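Local coordinates for ferritin (Ulva pertusa, PDB 3VNX), which oxidises ferrous iron and stores it as ferric mineral inside a hollow shell of 24 four-helix-bundle subunits, at the interface of chains A and B and the interface of chains A and C. Sequence-based numbering; all coordinates share one arbitrary frame. Chains: chain A/B/C, ferritin.

Contact 1: the interface of chains A and B. Residues chain A 49-50, 53, 57, 110, 112-113, 134; chain B 9-12.
Chain B runs extended through B:Phe9 and B:Gln10 and turns at B:Pro11 into the short helix 11-14, whose first residues lie against helix 38-66 and the loop 110-113 of chain A. This stretch belongs to the N-terminal extension peptide of plant ferritin, which here is laid over the four-helix bundle of a neighbouring subunit. Proline suits the turn, since its ring confines phi near helical values (here -54°). B:Phe9 has CG anti to its backbone N (chi1 -175°), which carries the ring toward the helix; A:Thr53 CB stands in plane at the ring edge, 3.7 Å from CD1, and A:Ile50 approaches the far end of the ring with CG2. The threonine methyl CG2 also meets B:Pro11 CG at 3.6 Å, the two side chains crossing nearly at right angles. Its hydroxyl OG1 turns back to A:Asn49 O, 2.9 Å away, so a beta-branched residue can offer carbon to the partner while its polar arm is satisfied within the helix. The same OG1 holds a water at 2.8 Å that also reaches A:Ala110 N and the carbonyl B:Phe9 O. A second water joins B:Phe9 N to A:Asn49 OD1. Farther along, B:Phe12 meets A:Val57 CG1 tip to tip through CZ, at 3.7 Å, while A:Glu113 lays its CB over one face of the ring, 3.9 Å from the centroid.

Contact 2: the interface of chains A and B. Residues chain A 133-134, 137, 140-141; chain B 9, 14-15, 18.
B:Glu18, on helix 16-24 of the extension peptide, reaches across to helix 123-151 of the neighbouring ferritin bundle. Its CB lies 3.7 Å from A:Ser133 O, and the small serine probably allows this close approach. CG is anti to the carbonyl carbon (chi1 -60°) and passes the same oxygen; the chain then bends at chi2 (-62°), bringing CD toward A:Gln140. At the tip, carboxylate OE2 accepts a hydrogen bond from A:Gln140 NE2 at 3.0 Å, with 155° at the hydrogen; A:Gln140 OE1 is also 3.3 Å from OE2, a contact between oxygens and not a bond. The two side chains meet tip to tip with their planes steeply crossed: the acceptor lies in the plane of the glutamine amide, but the N-H comes down on OE2 from above the carboxylate plane. A glutamine can thus bind the acid without bringing a charge of its own. Between the polar ends A:Leu137 sets CD1 against the backbone of B:Glu14; nearer the start of the helix B:Val15 CG2 fits against A:Ser133 CB at 3.6 Å and A:Leu134 CD2 at 3.7 Å. The long A:Lys141 crosses B:Glu14 at about a right angle in a loose salt bridge, NZ to OE2 3.4 Å, likely adding diffuse attraction more than fixed geometry. Together these contacts probably help hold the extension on its neighbour, in keeping with its contribution to shell stability.

Contact 3: the interface of chains A and C. Residues chain A 56, 60, 109-112, 114; chain C 49, 104-109.
The phenol oxygen OH of A:Tyr56 is the best held, gripped by two partners: it donates to C:Lys107 O at 2.7 Å, that oxygen lying in plane at the ring edge, and meets a water at 2.8 Å that links it to C:Lys107 N and C:Asn49 ND2. CG anti to the backbone N (chi1 -154°) lets the ring reach from its helix. Tyrosine suits this place because its ring is apolar up to the hydroxyl: C:Leu106 CD1 lies over one face, and A:Leu109 CD1 over the other. A:Leu109 and C:Leu109 exchange N-H and O at 2.7 Å, in the carbonyl plane and on a lone pair, with 156° at the hydrogen. This reciprocal pair makes an antiparallel beta bridge between the long loops of two ferritin subunits. The leucine side chains lie alongside each other, pointing the same way, with CB 3.8 Å from CB. C:Leu106 also sets CB 3.7 Å from A:Pro112 CD, and A:Met114, bent at chi2 and chi3, lays its flexible thioether against the backbone of C:Val104 and C:Leu106, SD taking a weak N-H contact from C:Leu106. The site lies on the two-fold dimer interface, where the loop joining helices 73-99 and 123-151 meets its counterpart beside helix 38-66.

Contact 4: the interface of chains A and B. Residues chain A 139-140, 143, 166, 170; chain B 34-35, 96, 100, 156.
A:Phe139 and B:Val34 form the apolar centre, sliding past each other in opposite directions with ring atom CD2 3.4 Å from methyl CG1. The phenylalanine has CG anti to its backbone N (chi1 -178°), which sends the ring outward from the ferritin bundle, and the compact branched valine fits along its rim; the same CG1 touches A:Gln140 CG. B:Arg100 comes next, bent at chi2 and chi3 so that its guanidinium stands almost perpendicular to the ring, 88° between planes. A:Phe139 CZ lies over one face of the guanidinium, toward its rim, 4.0 Å from CZ of the arginine. In its own plane that group donates from NH2 to B:Val34 O at 3.1 Å, nearly along the C=O axis, which fixes its rotation. Its aliphatic part serves too: CD packs on A:Val170 CG1 at 3.6 Å, so arginine can be apolar along its shaft and polar at its head. The small B:Ala156, at a helix start, lets A:Leu166 CD1 and A:Val170 CG2 come near. Toward the rim A:Gln143 extends past the phenylalanine, its NE2 above one face of that ring, and binds a water at 3.1 Å that also takes B:Ala156 N. Another water joins A:Gln140 OE1 to B:Glu35 OE2. Helices 123-151 and 155-201 of one bundle thus receive the segment before helix 38-66, the end of helix 73-99 and the start of helix 155-201 of the next.

Contact 1: the interface of chains A and B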
# COMPACT_ATOMS: atom_id res chain seq x y z
N ASN A 49 -36.42 -41.06 -4.42
CA ASN A 49 -37.79 -40.68 -4.07
C ASN A 49 -37.95 -40.41 -2.58
O ASN A 49 -38.75 -39.57 -2.17
CB ASN A 49 -38.80 -41.74 -4.54
CG ASN A 49 -40.24 -41.40 -4.14
OD1 ASN A 49 -40.85 -42.09 -3.32
ND2 ASN A 49 -40.79 -40.33 -4.72
N ILE A 50 -37.19 -41.14 -1.77
CA ILE A 50 -37.26 -40.99 -0.32
C ILE A 50 -36.71 -39.62 0.14
O ILE A 50 -37.28 -38.96 1.01
CB ILE A 50 -36.54 -42.15 0.39
CG1 ILE A 50 -37.23 -43.47 0.02
CG2 ILE A 50 -36.51 -41.94 1.90
CD1 ILE A 50 -36.75 -44.66 0.80
N THR A 53 -39.07 -36.95 -1.15
CA THR A 53 -40.26 -36.85 -0.29
C THR A 53 -39.95 -36.09 0.99
O THR A 53 -40.70 -35.18 1.39
CB THR A 53 -40.83 -38.24 0.10
OG1 THR A 53 -41.37 -38.89 -1.06
CG2 THR A 53 -41.94 -38.09 1.13
N VAL A 57 -41.61 -32.74 2.71
CA VAL A 57 -42.12 -32.71 4.07
C VAL A 57 -41.46 -31.59 4.85
O VAL A 57 -42.13 -30.83 5.56
CB VAL A 57 -41.84 -34.02 4.80
CG1 VAL A 57 -42.23 -33.90 6.26
CG2 VAL A 57 -42.58 -35.16 4.12
N ALA A 110 -46.38 -37.69 -2.52
CA ALA A 110 -47.62 -37.51 -1.78
C ALA A 110 -47.66 -36.14 -1.08
O ALA A 110 -46.62 -35.60 -0.68
CB ALA A 110 -47.79 -38.63 -0.76
N PRO A 112 -47.72 -33.73 1.80
CA PRO A 112 -47.23 -33.86 3.18
C PRO A 112 -48.25 -33.31 4.16
O PRO A 112 -49.16 -32.59 3.74
CB PRO A 112 -46.00 -32.96 3.19
CG PRO A 112 -46.32 -31.89 2.18
CD PRO A 112 -47.13 -32.58 1.10
N GLU A 113 -48.12 -33.66 5.43
CA GLU A 113 -48.92 -33.06 6.50
C GLU A 113 -48.55 -31.58 6.62
O GLU A 113 -47.38 -31.22 6.48
CB GLU A 113 -48.65 -33.77 7.83
CG GLU A 113 -49.32 -33.12 9.03
CD GLU A 113 -50.82 -33.15 8.94
OE1 GLU A 113 -51.39 -34.26 8.95
OE2 GLU A 113 -51.44 -32.07 8.84
N LEU A 134 -37.91 -39.10 11.44
CA LEU A 134 -37.71 -39.17 9.99
C LEU A 134 -36.25 -39.45 9.64
O LEU A 134 -35.95 -40.22 8.73
CB LEU A 134 -38.20 -37.89 9.31
CG LEU A 134 -39.72 -37.76 9.17
CD1 LEU A 134 -40.12 -36.44 8.52
CD2 LEU A 134 -40.27 -38.92 8.38
N PHE B 9 -44.67 -44.23 -1.35
CA PHE B 9 -43.97 -43.85 -0.12
C PHE B 9 -44.81 -42.86 0.68
O PHE B 9 -45.01 -41.70 0.29
CB PHE B 9 -42.56 -43.30 -0.39
CG PHE B 9 -41.78 -43.00 0.87
CD1 PHE B 9 -41.24 -41.73 1.09
CD2 PHE B 9 -41.62 -43.98 1.84
CE1 PHE B 9 -40.53 -41.45 2.26
CE2 PHE B 9 -40.91 -43.71 3.01
CZ PHE B 9 -40.36 -42.44 3.22
N GLN B 10 -45.33 -43.36 1.80
CA GLN B 10 -46.12 -42.58 2.73
C GLN B 10 -45.30 -42.41 3.99
O GLN B 10 -45.35 -43.25 4.90
CB GLN B 10 -47.45 -43.28 3.03
CG GLN B 10 -48.62 -42.33 3.26
CD GLN B 10 -49.11 -41.68 1.96
OE1 GLN B 10 -50.11 -40.95 1.96
NE2 GLN B 10 -48.42 -41.96 0.86
N PRO B 11 -44.52 -41.33 4.04
CA PRO B 11 -43.60 -41.01 5.13
C PRO B 11 -44.30 -41.02 6.49
O PRO B 11 -43.74 -41.52 7.46
CB PRO B 11 -43.15 -39.59 4.79
CG PRO B 11 -44.17 -39.08 3.81
CD PRO B 11 -44.56 -40.27 3.03
N PHE B 12 -45.50 -40.46 6.55
CA PHE B 12 -46.17 -40.34 7.84
C PHE B 12 -46.75 -41.65 8.35
O PHE B 12 -46.97 -41.81 9.55
CB PHE B 12 -47.22 -39.24 7.81
CG PHE B 12 -46.65 -37.89 7.57
CD1 PHE B 12 -46.16 -37.14 8.62
CD2 PHE B 12 -46.58 -37.37 6.29
CE1 PHE B 12 -45.61 -35.87 8.39
CE2 PHE B 12 -46.04 -36.11 6.05
CZ PHE B 12 -45.55 -35.36 7.11
O HOH W 1 -44.20 -39.04 -1.18
O HOH W 2 -44.09 -42.10 -3.36

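Contact 2: the interface of chains A and B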
# COMPACT_ATOMS: atom_id res chain seq x y z
N SER A 133 -37.25 -38.60 14.08
CA SER A 133 -37.85 -39.89 13.71
C SER A 133 -37.67 -40.14 12.23
O SER A 133 -37.30 -41.25 11.81
CB SER A 133 -39.34 -39.91 14.08
OG SER A 133 -39.53 -39.76 15.48
N LEU A 134 -37.91 -39.10 11.44
CA LEU A 134 -37.71 -39.17 9.99
C LEU A 134 -36.25 -39.45 9.64
O LEU A 134 -35.95 -40.22 8.73
CB LEU A 134 -38.20 -37.89 9.31
CG LEU A 134 -39.72 -37.76 9.17
CD1 LEU A 134 -40.12 -36.44 8.52
CD2 LEU A 134 -40.27 -38.92 8.38
N LEU A 137 -35.43 -43.05 10.49
CA LEU A 137 -36.03 -43.82 9.42
C LEU A 137 -35.10 -43.80 8.20
O LEU A 137 -34.77 -44.86 7.64
CB LEU A 137 -37.39 -43.25 9.04
CG LEU A 137 -38.42 -44.24 8.47
CD1 LEU A 137 -39.50 -43.52 7.68
CD2 LEU A 137 -37.77 -45.33 7.64
N GLN A 140 -32.06 -45.96 8.34
CA GLN A 140 -32.32 -47.35 8.01
C GLN A 140 -32.53 -47.54 6.51
O GLN A 140 -32.00 -48.49 5.91
CB GLN A 140 -33.50 -47.88 8.82
CG GLN A 140 -33.15 -48.07 10.29
CD GLN A 140 -34.32 -47.86 11.23
OE1 GLN A 140 -34.57 -48.68 12.11
NE2 GLN A 140 -35.05 -46.75 11.06
N LYS A 141 -33.29 -46.63 5.89
CA LYS A 141 -33.43 -46.69 4.43
C LYS A 141 -32.04 -46.71 3.79
O LYS A 141 -31.76 -47.53 2.92
CB LYS A 141 -34.25 -45.51 3.89
CG LYS A 141 -35.72 -45.55 4.25
CD LYS A 141 -36.40 -46.81 3.72
CE LYS A 141 -37.90 -46.84 4.04
NZ LYS A 141 -38.66 -47.76 3.12
N PHE B 9 -44.67 -44.23 -1.35
CA PHE B 9 -43.97 -43.85 -0.12
C PHE B 9 -44.81 -42.86 0.68
O PHE B 9 -45.01 -41.70 0.29
CB PHE B 9 -42.56 -43.30 -0.39
CG PHE B 9 -41.78 -43.00 0.87
CD1 PHE B 9 -41.24 -41.73 1.09
CD2 PHE B 9 -41.62 -43.98 1.84
CE1 PHE B 9 -40.53 -41.45 2.26
CE2 PHE B 9 -40.91 -43.71 3.01
CZ PHE B 9 -40.36 -42.44 3.22
N GLU B 14 -45.15 -44.63 7.45
CA GLU B 14 -43.89 -45.35 7.68
C GLU B 14 -43.09 -44.92 8.92
O GLU B 14 -42.25 -45.67 9.42
CB GLU B 14 -42.98 -45.24 6.45
CG GLU B 14 -43.53 -45.85 5.17
CD GLU B 14 -42.44 -46.51 4.33
OE1 GLU B 14 -42.57 -46.54 3.08
OE2 GLU B 14 -41.44 -47.00 4.91
N VAL B 15 -43.33 -43.71 9.41
CA VAL B 15 -42.51 -43.17 10.49
C VAL B 15 -43.13 -43.41 11.85
O VAL B 15 -42.55 -43.07 12.88
CB VAL B 15 -42.26 -41.66 10.31
CG1 VAL B 15 -43.52 -40.88 10.65
CG2 VAL B 15 -41.07 -41.21 11.18
N GLU B 18 -40.86 -45.33 14.41
CA GLU B 18 -39.81 -44.46 14.93
C GLU B 18 -40.40 -43.35 15.77
O GLU B 18 -39.85 -42.97 16.80
CB GLU B 18 -39.00 -43.87 13.78
CG GLU B 18 -38.32 -44.91 12.91
CD GLU B 18 -37.30 -45.75 13.67
OE1 GLU B 18 -36.70 -45.25 14.64
OE2 GLU B 18 -37.10 -46.92 13.28

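Contact 3: the interface of chains A and C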
# COMPACT_ATOMS: atom_id res chain seq x y z
N TYR A 56 -39.75 -32.48 0.68
CA TYR A 56 -41.07 -31.86 0.53
C TYR A 56 -41.73 -31.71 1.90
O TYR A 56 -42.33 -30.67 2.22
CB TYR A 56 -41.92 -32.74 -0.39
CG TYR A 56 -43.04 -32.07 -1.18
CD1 TYR A 56 -42.81 -30.92 -1.92
CD2 TYR A 56 -44.31 -32.64 -1.22
CE1 TYR A 56 -43.83 -30.34 -2.67
CE2 TYR A 56 -45.34 -32.06 -1.95
CZ TYR A 56 -45.10 -30.92 -2.68
OH TYR A 56 -46.13 -30.36 -3.41
N ALA A 60 -42.90 -28.37 4.03
CA ALA A 60 -44.18 -28.15 4.68
C ALA A 60 -43.98 -27.66 6.13
O ALA A 60 -44.67 -26.74 6.60
CB ALA A 60 -45.05 -29.41 4.64
N LEU A 109 -44.91 -37.65 -5.58
CA LEU A 109 -44.74 -37.18 -4.22
C LEU A 109 -46.11 -36.99 -3.62
O LEU A 109 -46.93 -36.22 -4.16
CB LEU A 109 -43.97 -35.87 -4.19
CG LEU A 109 -42.55 -35.84 -4.78
CD1 LEU A 109 -41.81 -34.62 -4.25
CD2 LEU A 109 -41.78 -37.11 -4.45
N ALA A 110 -46.38 -37.69 -2.52
CA ALA A 110 -47.62 -37.51 -1.78
C ALA A 110 -47.66 -36.14 -1.08
O ALA A 110 -46.62 -35.60 -0.68
CB ALA A 110 -47.79 -38.63 -0.76
N ALA A 111 -48.87 -35.60 -0.92
CA ALA A 111 -49.06 -34.38 -0.14
C ALA A 111 -48.59 -34.63 1.27
O ALA A 111 -48.99 -35.61 1.89
CB ALA A 111 -50.51 -34.01 -0.13
N PRO A 112 -47.72 -33.73 1.80
CA PRO A 112 -47.23 -33.86 3.18
C PRO A 112 -48.25 -33.31 4.16
O PRO A 112 -49.16 -32.59 3.74
CB PRO A 112 -46.00 -32.96 3.19
CG PRO A 112 -46.32 -31.89 2.18
CD PRO A 112 -47.13 -32.58 1.10
N MET A 114 -49.54 -30.72 6.87
CA MET A 114 -49.27 -29.28 6.97
C MET A 114 -49.41 -28.76 8.40
O MET A 114 -48.99 -27.64 8.71
CB MET A 114 -50.20 -28.49 6.05
CG MET A 114 -50.30 -29.04 4.62
SD MET A 114 -48.73 -29.15 3.71
CE MET A 114 -48.09 -27.51 3.94
N ASN C 49 -48.47 -25.32 -6.43
CA ASN C 49 -48.36 -26.69 -6.94
C ASN C 49 -47.91 -26.72 -8.39
O ASN C 49 -47.23 -27.65 -8.81
CB ASN C 49 -49.69 -27.45 -6.77
CG ASN C 49 -49.63 -28.87 -7.34
OD1 ASN C 49 -50.30 -29.18 -8.33
ND2 ASN C 49 -48.82 -29.73 -6.72
N VAL C 104 -50.40 -22.45 3.65
CA VAL C 104 -49.88 -23.22 2.54
C VAL C 104 -50.44 -24.65 2.55
O VAL C 104 -50.38 -25.34 3.57
CB VAL C 104 -48.33 -23.26 2.58
CG1 VAL C 104 -47.77 -24.39 1.68
CG2 VAL C 104 -47.74 -21.89 2.22
N GLU C 105 -50.98 -25.08 1.43
CA GLU C 105 -51.28 -26.49 1.27
C GLU C 105 -50.44 -27.06 0.13
O GLU C 105 -50.54 -26.60 -1.01
CB GLU C 105 -52.75 -26.73 0.96
CG GLU C 105 -53.04 -28.20 0.76
CD GLU C 105 -54.42 -28.47 0.22
OE1 GLU C 105 -54.99 -29.53 0.56
OE2 GLU C 105 -54.94 -27.62 -0.55
N LEU C 106 -49.61 -28.04 0.44
CA LEU C 106 -48.78 -28.67 -0.57
C LEU C 106 -49.50 -29.90 -1.09
O LEU C 106 -50.00 -30.73 -0.32
CB LEU C 106 -47.41 -29.05 -0.01
CG LEU C 106 -46.39 -27.91 0.11
CD1 LEU C 106 -45.06 -28.43 0.63
CD2 LEU C 106 -46.22 -27.21 -1.23
N LYS C 107 -49.54 -30.02 -2.41
CA LYS C 107 -50.33 -31.05 -3.07
C LYS C 107 -49.43 -32.14 -3.64
O LYS C 107 -48.21 -32.04 -3.61
CB LYS C 107 -51.17 -30.39 -4.15
CG LYS C 107 -52.11 -29.33 -3.60
CD LYS C 107 -52.91 -28.67 -4.72
CE LYS C 107 -54.20 -28.03 -4.19
NZ LYS C 107 -54.92 -27.28 -5.26
N PRO C 108 -50.04 -33.23 -4.12
CA PRO C 108 -49.21 -34.30 -4.69
C PRO C 108 -48.48 -33.87 -5.96
O PRO C 108 -48.96 -33.02 -6.71
CB PRO C 108 -50.23 -35.40 -5.02
CG PRO C 108 -51.37 -35.15 -4.10
CD PRO C 108 -51.44 -33.64 -3.95
N LEU C 109 -47.32 -34.46 -6.20
CA LEU C 109 -46.62 -34.25 -7.45
C LEU C 109 -46.65 -35.55 -8.23
O LEU C 109 -46.19 -36.59 -7.74
CB LEU C 109 -45.17 -33.84 -7.20
CG LEU C 109 -44.91 -32.55 -6.39
CD1 LEU C 109 -43.49 -32.08 -6.65
CD2 LEU C 109 -45.91 -31.46 -6.75
O HOH W 3 -47.93 -28.36 -4.30
O HOH W 4 -51.09 -31.51 2.23

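Contact 4: the interface of chains A and B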
# COMPACT_ATOMS: atom_id res chain seq x y z
N PHE A 139 -31.98 -43.22 7.99
CA PHE A 139 -30.74 -43.92 8.29
C PHE A 139 -30.92 -45.40 7.94
O PHE A 139 -30.07 -46.02 7.29
CB PHE A 139 -30.40 -43.74 9.76
CG PHE A 139 -29.10 -44.38 10.17
CD1 PHE A 139 -28.11 -44.65 9.25
CD2 PHE A 139 -28.87 -44.69 11.51
CE1 PHE A 139 -26.91 -45.24 9.63
CE2 PHE A 139 -27.69 -45.26 11.91
CZ PHE A 139 -26.70 -45.54 10.97
N GLN A 140 -32.06 -45.96 8.34
CA GLN A 140 -32.32 -47.35 8.01
C GLN A 140 -32.53 -47.54 6.51
O GLN A 140 -32.00 -48.49 5.91
CB GLN A 140 -33.50 -47.88 8.82
CG GLN A 140 -33.15 -48.07 10.29
CD GLN A 140 -34.32 -47.86 11.23
OE1 GLN A 140 -34.57 -48.68 12.11
NE2 GLN A 140 -35.05 -46.75 11.06
N GLN A 143 -29.26 -47.66 5.12
CA GLN A 143 -28.68 -48.96 5.43
C GLN A 143 -29.16 -50.05 4.45
O GLN A 143 -28.36 -50.82 3.90
CB GLN A 143 -28.98 -49.35 6.88
CG GLN A 143 -27.99 -48.78 7.89
CD GLN A 143 -28.49 -48.89 9.31
OE1 GLN A 143 -29.67 -49.14 9.55
NE2 GLN A 143 -27.60 -48.70 10.28
N LEU A 166 -24.70 -42.17 3.81
CA LEU A 166 -24.82 -43.00 4.99
C LEU A 166 -24.10 -42.31 6.14
O LEU A 166 -24.68 -42.05 7.18
CB LEU A 166 -24.22 -44.39 4.75
CG LEU A 166 -24.89 -45.60 5.41
CD1 LEU A 166 -23.88 -46.74 5.60
CD2 LEU A 166 -25.54 -45.25 6.73
N VAL A 170 -25.52 -40.37 9.84
CA VAL A 170 -25.10 -40.56 11.22
C VAL A 170 -25.00 -39.22 11.96
O VAL A 170 -25.62 -39.02 13.00
CB VAL A 170 -23.76 -41.32 11.30
CG1 VAL A 170 -23.26 -41.40 12.75
CG2 VAL A 170 -23.91 -42.73 10.71
N VAL B 34 -29.43 -46.35 16.53
CA VAL B 34 -30.15 -47.09 15.50
C VAL B 34 -29.28 -48.23 14.97
O VAL B 34 -28.21 -47.99 14.41
CB VAL B 34 -30.49 -46.19 14.29
CG1 VAL B 34 -30.77 -47.06 13.05
CG2 VAL B 34 -31.66 -45.29 14.60
N GLU B 35 -29.76 -49.46 15.15
CA GLU B 35 -29.03 -50.64 14.68
C GLU B 35 -27.56 -50.59 15.05
O GLU B 35 -26.69 -50.86 14.23
CB GLU B 35 -29.17 -50.78 13.17
CG GLU B 35 -30.57 -51.16 12.73
CD GLU B 35 -30.93 -52.56 13.16
OE1 GLU B 35 -30.00 -53.35 13.41
OE2 GLU B 35 -32.14 -52.88 13.24
N TYR B 96 -17.30 -41.04 18.19
CA TYR B 96 -18.17 -41.88 17.38
C TYR B 96 -19.16 -42.64 18.27
O TYR B 96 -20.33 -42.78 17.91
CB TYR B 96 -17.39 -42.86 16.49
CG TYR B 96 -18.25 -43.43 15.38
CD1 TYR B 96 -18.55 -42.65 14.26
CD2 TYR B 96 -18.79 -44.73 15.47
CE1 TYR B 96 -19.36 -43.14 13.23
CE2 TYR B 96 -19.61 -45.23 14.44
CZ TYR B 96 -19.89 -44.43 13.32
OH TYR B 96 -20.68 -44.89 12.30
N ARG B 100 -23.20 -42.43 17.80
CA ARG B 100 -24.11 -43.50 17.37
C ARG B 100 -25.13 -43.92 18.44
O ARG B 100 -25.92 -44.83 18.21
CB ARG B 100 -23.34 -44.75 16.91
CG ARG B 100 -22.65 -44.63 15.55
CD ARG B 100 -23.64 -44.56 14.38
NE ARG B 100 -24.55 -45.71 14.33
CZ ARG B 100 -24.26 -46.89 13.77
NH1 ARG B 100 -23.08 -47.09 13.21
NH2 ARG B 100 -25.16 -47.87 13.78
N ALA B 156 -21.94 -48.34 8.31
CA ALA B 156 -21.55 -47.01 8.77
C ALA B 156 -20.32 -47.08 9.66
O ALA B 156 -19.37 -46.32 9.47
CB ALA B 156 -22.69 -46.32 9.51
O HOH W 5 -24.67 -48.80 9.36
O HOH W 6 -33.23 -51.11 10.91

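Contacts 1, 2 and 4 belong to one A–B interface and contact 3 to the two-fold A–C interface. Contacts 1 and 2, centred about 9 Å apart, share A:Leu134 and B:Phe9 and follow the extension peptide of chain B over chain A. Contact 4 lies about 12 Å from contact 2, with A:Gln140 serving both, and about 28 Å from contact 3. Contact 1 is again about 9 Å from contact 3, through A:Ala110 and A:Pro112, so the extension peptide sits beside the dimer seam. Chain A thus contacts two neighbours, chains B and C, which plausibly helps the 24-subunit shell hold.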